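Local coordinates for protein putative acetyltransferase (Clostridium difficile, PDB 3DSB) that probably transfers acyl groups, as expected of a member of the GNAT acetyltransferase family, at residues Leu36-Asp39 with Val40-Gly44; Leu49-Glu52 with Arg53-Lys56. All coordinates share one frame; numbering follows the deposited sequence.

Contact 1: residues Leu36-Asp39 with Val40-Gly44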
loop_
_atom_site.group_PDB
_atom_site.type_symbol
_atom_site.label_atom_id
_atom_site.label_comp_id
_atom_site.label_asym_id
_atom_site.label_seq_id
_atom_site.Cartn_x
_atom_site.Cartn_y
_atom_site.Cartn_z
ATOM N N LEU A 36 18.607 11.386 2.036
ATOM C CA LEU A 36 18.566 10.006 1.632
ATOM C C LEU A 36 19.929 9.498 1.190
ATOM O O LEU A 36 20.702 10.202 0.546
ATOM C CB LEU A 36 17.567 9.800 0.497
ATOM C CG LEU A 36 16.089 10.062 0.849
ATOM C CD1 LEU A 36 15.216 10.049 -0.397
ATOM C CD2 LEU A 36 15.614 9.045 1.888
ATOM N N ASP A 37 20.163 8.219 1.467
ATOM C CA ASP A 37 21.326 7.491 0.934
ATOM C C ASP A 37 21.158 7.298 -0.575
ATOM O O ASP A 37 20.215 6.629 -1.013
ATOM C CB ASP A 37 21.367 6.155 1.682
ATOM C CG ASP A 37 22.490 5.246 1.241
ATOM O OD1 ASP A 37 22.770 5.105 0.024
ATOM O OD2 ASP A 37 22.994 4.527 2.137
HETATM N N MSE A 38 22.036 7.911 -1.377
HETATM C CA MSE A 38 21.864 7.881 -2.820
HETATM C C MSE A 38 22.091 6.528 -3.434
HETATM O O MSE A 38 21.516 6.239 -4.475
HETATM C CB MSE A 38 22.765 8.907 -3.526
HETATM C CG MSE A 38 22.357 10.365 -3.326
HETATM SE SE MSE A 38 20.716 10.777 -4.312
HETATM C CE MSE A 38 21.305 10.393 -6.130
ATOM N N ASP A 39 22.923 5.694 -2.809
ATOM C CA ASP A 39 23.104 4.343 -3.338
ATOM C C ASP A 39 21.763 3.601 -3.239
ATOM O O ASP A 39 21.303 2.986 -4.204
ATOM C CB ASP A 39 24.199 3.593 -2.551
ATOM C CG ASP A 39 24.489 2.241 -3.133
ATOM O OD1 ASP A 39 24.858 2.182 -4.305
ATOM O OD2 ASP A 39 24.271 1.229 -2.425
ATOM N N VAL A 40 21.152 3.669 -2.060
ATOM C CA VAL A 40 19.892 2.971 -1.829
ATOM C C VAL A 40 18.760 3.531 -2.692
ATOM O O VAL A 40 18.008 2.770 -3.329
ATOM C CB VAL A 40 19.505 3.053 -0.332
ATOM C CG1 VAL A 40 18.136 2.472 -0.081
ATOM C CG2 VAL A 40 20.578 2.368 0.528
ATOM N N LEU A 41 18.664 4.860 -2.738
ATOM C CA LEU A 41 17.605 5.511 -3.503
ATOM C C LEU A 41 17.740 5.181 -4.994
ATOM O O LEU A 41 16.751 4.901 -5.672
ATOM C CB LEU A 41 17.662 7.024 -3.277
ATOM C CG LEU A 41 16.775 7.878 -4.185
ATOM C CD1 LEU A 41 15.281 7.544 -3.937
ATOM C CD2 LEU A 41 17.048 9.364 -3.905
ATOM N N THR A 42 18.970 5.246 -5.517
ATOM C CA THR A 42 19.169 4.950 -6.947
ATOM C C THR A 42 18.680 3.545 -7.277
ATOM O O THR A 42 17.983 3.333 -8.263
ATOM C CB THR A 42 20.628 5.193 -7.338
ATOM O OG1 THR A 42 20.902 6.601 -7.154
ATOM C CG2 THR A 42 20.829 4.775 -8.824
ATOM N N LYS A 43 19.035 2.590 -6.410
ATOM C CA LYS A 43 18.589 1.209 -6.603
ATOM C C LYS A 43 17.054 1.108 -6.526
ATOM O O LYS A 43 16.436 0.370 -7.308
ATOM C CB LYS A 43 19.180 0.278 -5.536
ATOM C CG LYS A 43 20.671 -0.007 -5.735
ATOM C CD LYS A 43 21.280 -0.785 -4.591
ATOM C CE LYS A 43 22.787 -0.918 -4.801
ATOM N NZ LYS A 43 23.423 -1.456 -3.589
ATOM N N GLY A 44 16.471 1.826 -5.557
ATOM C CA GLY A 44 15.023 1.767 -5.395
ATOM C C GLY A 44 14.286 2.354 -6.582
ATOM O O GLY A 44 13.226 1.861 -6.954
#

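Contact 2: residues Leu49-Glu52 with Arg53-Lys56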
loop_
_atom_site.group_PDB
_atom_site.type_symbol
_atom_site.label_atom_id
_atom_site.label_comp_id
_atom_site.label_asym_id
_atom_site.label_seq_id
_atom_site.Cartn_x
_atom_site.Cartn_y
_atom_site.Cartn_z
ATOM N N LEU A 49 11.419 1.556 -11.865
ATOM C CA LEU A 49 11.380 1.796 -13.331
ATOM C C LEU A 49 11.323 0.498 -14.126
ATOM O O LEU A 49 10.708 0.469 -15.210
ATOM C CB LEU A 49 12.560 2.662 -13.771
ATOM C CG LEU A 49 12.490 4.134 -13.338
ATOM C CD1 LEU A 49 13.853 4.779 -13.541
ATOM C CD2 LEU A 49 11.443 4.911 -14.115
ATOM N N LEU A 50 11.958 -0.551 -13.581
ATOM C CA LEU A 50 12.079 -1.825 -14.282
ATOM C C LEU A 50 10.854 -2.702 -14.116
ATOM O O LEU A 50 10.713 -3.701 -14.847
ATOM C CB LEU A 50 13.307 -2.597 -13.787
ATOM C CG LEU A 50 14.648 -2.107 -14.308
ATOM C CD1 LEU A 50 15.783 -2.729 -13.494
ATOM C CD2 LEU A 50 14.771 -2.455 -15.818
ATOM N N ASP A 51 9.964 -2.364 -13.178
ATOM C CA ASP A 51 8.854 -3.248 -12.854
ATOM C C ASP A 51 7.573 -2.499 -12.619
ATOM O O ASP A 51 7.322 -2.020 -11.528
ATOM C CB ASP A 51 9.214 -4.118 -11.657
ATOM C CG ASP A 51 8.189 -5.173 -11.381
ATOM O OD1 ASP A 51 7.225 -5.328 -12.185
ATOM O OD2 ASP A 51 8.359 -5.851 -10.332
ATOM N N GLU A 52 6.765 -2.422 -13.666
ATOM C CA GLU A 52 5.483 -1.721 -13.673
ATOM C C GLU A 52 4.496 -2.283 -12.632
ATOM O O GLU A 52 3.513 -1.621 -12.251
ATOM C CB GLU A 52 4.890 -1.822 -15.090
ATOM C CG GLU A 52 4.896 -3.278 -15.689
ATOM C CD GLU A 52 6.315 -3.971 -15.854
ATOM O OE1 GLU A 52 7.337 -3.359 -16.344
ATOM O OE2 GLU A 52 6.387 -5.184 -15.491
ATOM N N ARG A 53 4.739 -3.517 -12.189
ATOM C CA ARG A 53 3.908 -4.109 -11.171
ATOM C C ARG A 53 4.162 -3.501 -9.801
ATOM O O ARG A 53 3.294 -3.596 -8.922
ATOM C CB ARG A 53 4.093 -5.630 -11.140
ATOM C CG ARG A 53 3.735 -6.284 -12.468
ATOM C CD ARG A 53 4.189 -7.736 -12.482
ATOM N NE ARG A 53 5.643 -7.875 -12.615
ATOM C CZ ARG A 53 6.287 -9.046 -12.574
ATOM N NH1 ARG A 53 5.622 -10.181 -12.369
ATOM N NH2 ARG A 53 7.606 -9.087 -12.717
ATOM N N LYS A 54 5.325 -2.862 -9.603
ATOM C CA LYS A 54 5.619 -2.194 -8.319
ATOM C C LYS A 54 4.953 -0.810 -8.188
ATOM O O LYS A 54 4.896 -0.280 -7.082
ATOM C CB LYS A 54 7.118 -2.036 -8.110
ATOM C CG LYS A 54 7.941 -3.352 -7.860
ATOM C CD LYS A 54 9.422 -3.082 -7.630
ATOM C CE LYS A 54 10.267 -4.333 -7.222
ATOM N NZ LYS A 54 10.338 -5.329 -8.355
ATOM N N GLY A 55 4.444 -0.232 -9.283
ATOM C CA GLY A 55 4.019 1.175 -9.269
ATOM C C GLY A 55 4.508 1.866 -10.527
ATOM O O GLY A 55 5.117 1.235 -11.418
ATOM N N LYS A 56 4.240 3.156 -10.618
ATOM C CA LYS A 56 4.604 3.936 -11.803
ATOM C C LYS A 56 5.037 5.351 -11.446
ATOM O O LYS A 56 4.413 5.998 -10.580
ATOM C CB LYS A 56 3.406 4.058 -12.758
ATOM C CG LYS A 56 2.769 2.784 -13.225
ATOM C CD LYS A 56 3.537 2.072 -14.308
ATOM C CE LYS A 56 2.639 0.957 -14.860
ATOM N NZ LYS A 56 1.949 0.170 -13.727
#

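Contact 1: residues Leu36-Asp39 with Val40-Gly44
Leu36 lays its CD1 methyl against CD2 of Leu41 at 4.0 Å, just ahead of the first helical turn. Asp37 is the N-cap of helix 38-50. Its CG stands anti to the backbone N (chi1 179°), which brings OD1 over the first N-H groups of the helix, where it accepts from Val40 N at 3.0 Å, the donor sitting above the carboxylate plane, and weakly from Asp39 N. The carboxylate also crosses the valine at about a right angle, CG lying 3.5 Å from Val40 CG2. Asp37 O starts the helical pattern by accepting from Leu41 N at 2.9 Å. In this GNAT-family protein the turn packs on helix 17-32, through Leu36 on Ala28, Met38 on Tyr25 and Leu41 on Asn24 and Tyr25, while Trp79 of the second subunit covers Leu36, Val40 and Leu41. Met38, a selenomethionine bent at its second and third torsions, runs alongside Leu41, pointing the same way, with SE 4.0 Å from Leu41 CD2. Met38 O receives two donors from opposite faces of its plane: Thr42 N, and Thr42 OG1 at 2.8 Å, so the hydroxyl is tied back to its own helix. Asp39 reaches along the surface to Lys43, whose extended chain brings NZ to OD2 at 3.0 Å on the syn side, an i to i+4 salt bridge spanning one turn.

Contact 2: residues Leu49-Glu52 with Arg53-Lys56
After helix 38-50 the chain makes a type I beta turn over Asp51-Lys54, with Lys54 N bonded to Asp51 O at 2.9 Å and Gly55 N reaching Glu52 O only weakly. Gly55, at phi 136° and psi -177°, takes a backbone shape in which a CB would be jammed against the preceding carbonyl oxygen. The Asp51 side chain joins two basic side chains of the same turn. OD1 accepts from Arg53 N, above the carboxylate plane, which makes an Asx turn, and from Arg53 NE at 3.0 Å on the opposite face, the carboxylate and guanidinium planes standing 59° apart. OD2 offers its anti lone pair to Lys54 NZ at 2.8 Å, a position reached because the lysine chain bends at its last torsion. This salt-bridge network lies in the loop that joins helix 38-50 to strand 56-62 of the GNAT fold, at the subunit interface: Arg53 NH2 of the second subunit also bridges to Asp51 OD2, and Trp76 of that subunit forms a cation-pi contact with Lys54. On another side of the turn, Lys56 curls back to give NZ to Glu52 O at 2.8 Å, its CE resting on Glu52 CB at 3.6 Å, while the same NZ bonds to Tyr74 OH.

Overall arrangement
Contacts 1 and 2 illustrate how local interactions mark the beginning of one helix and the turn beyond it. Contact 1 is the N-terminal turn of helix 38-50, and contact 2, next along the chain, is the turn that follows the helix's C-terminal end and leads into strand 56-62 of the central sheet. Their centres lie 16 Å apart and their nearest atoms about 5 Å, without touching. Contact 1 is the more peripheral, about 17 Å from the chain centre against 13 Å, and the side chain of Leu36 is about 6 Å from a bound trimethyl glycine. Both touch the second subunit, which places the helix along the dimer interface.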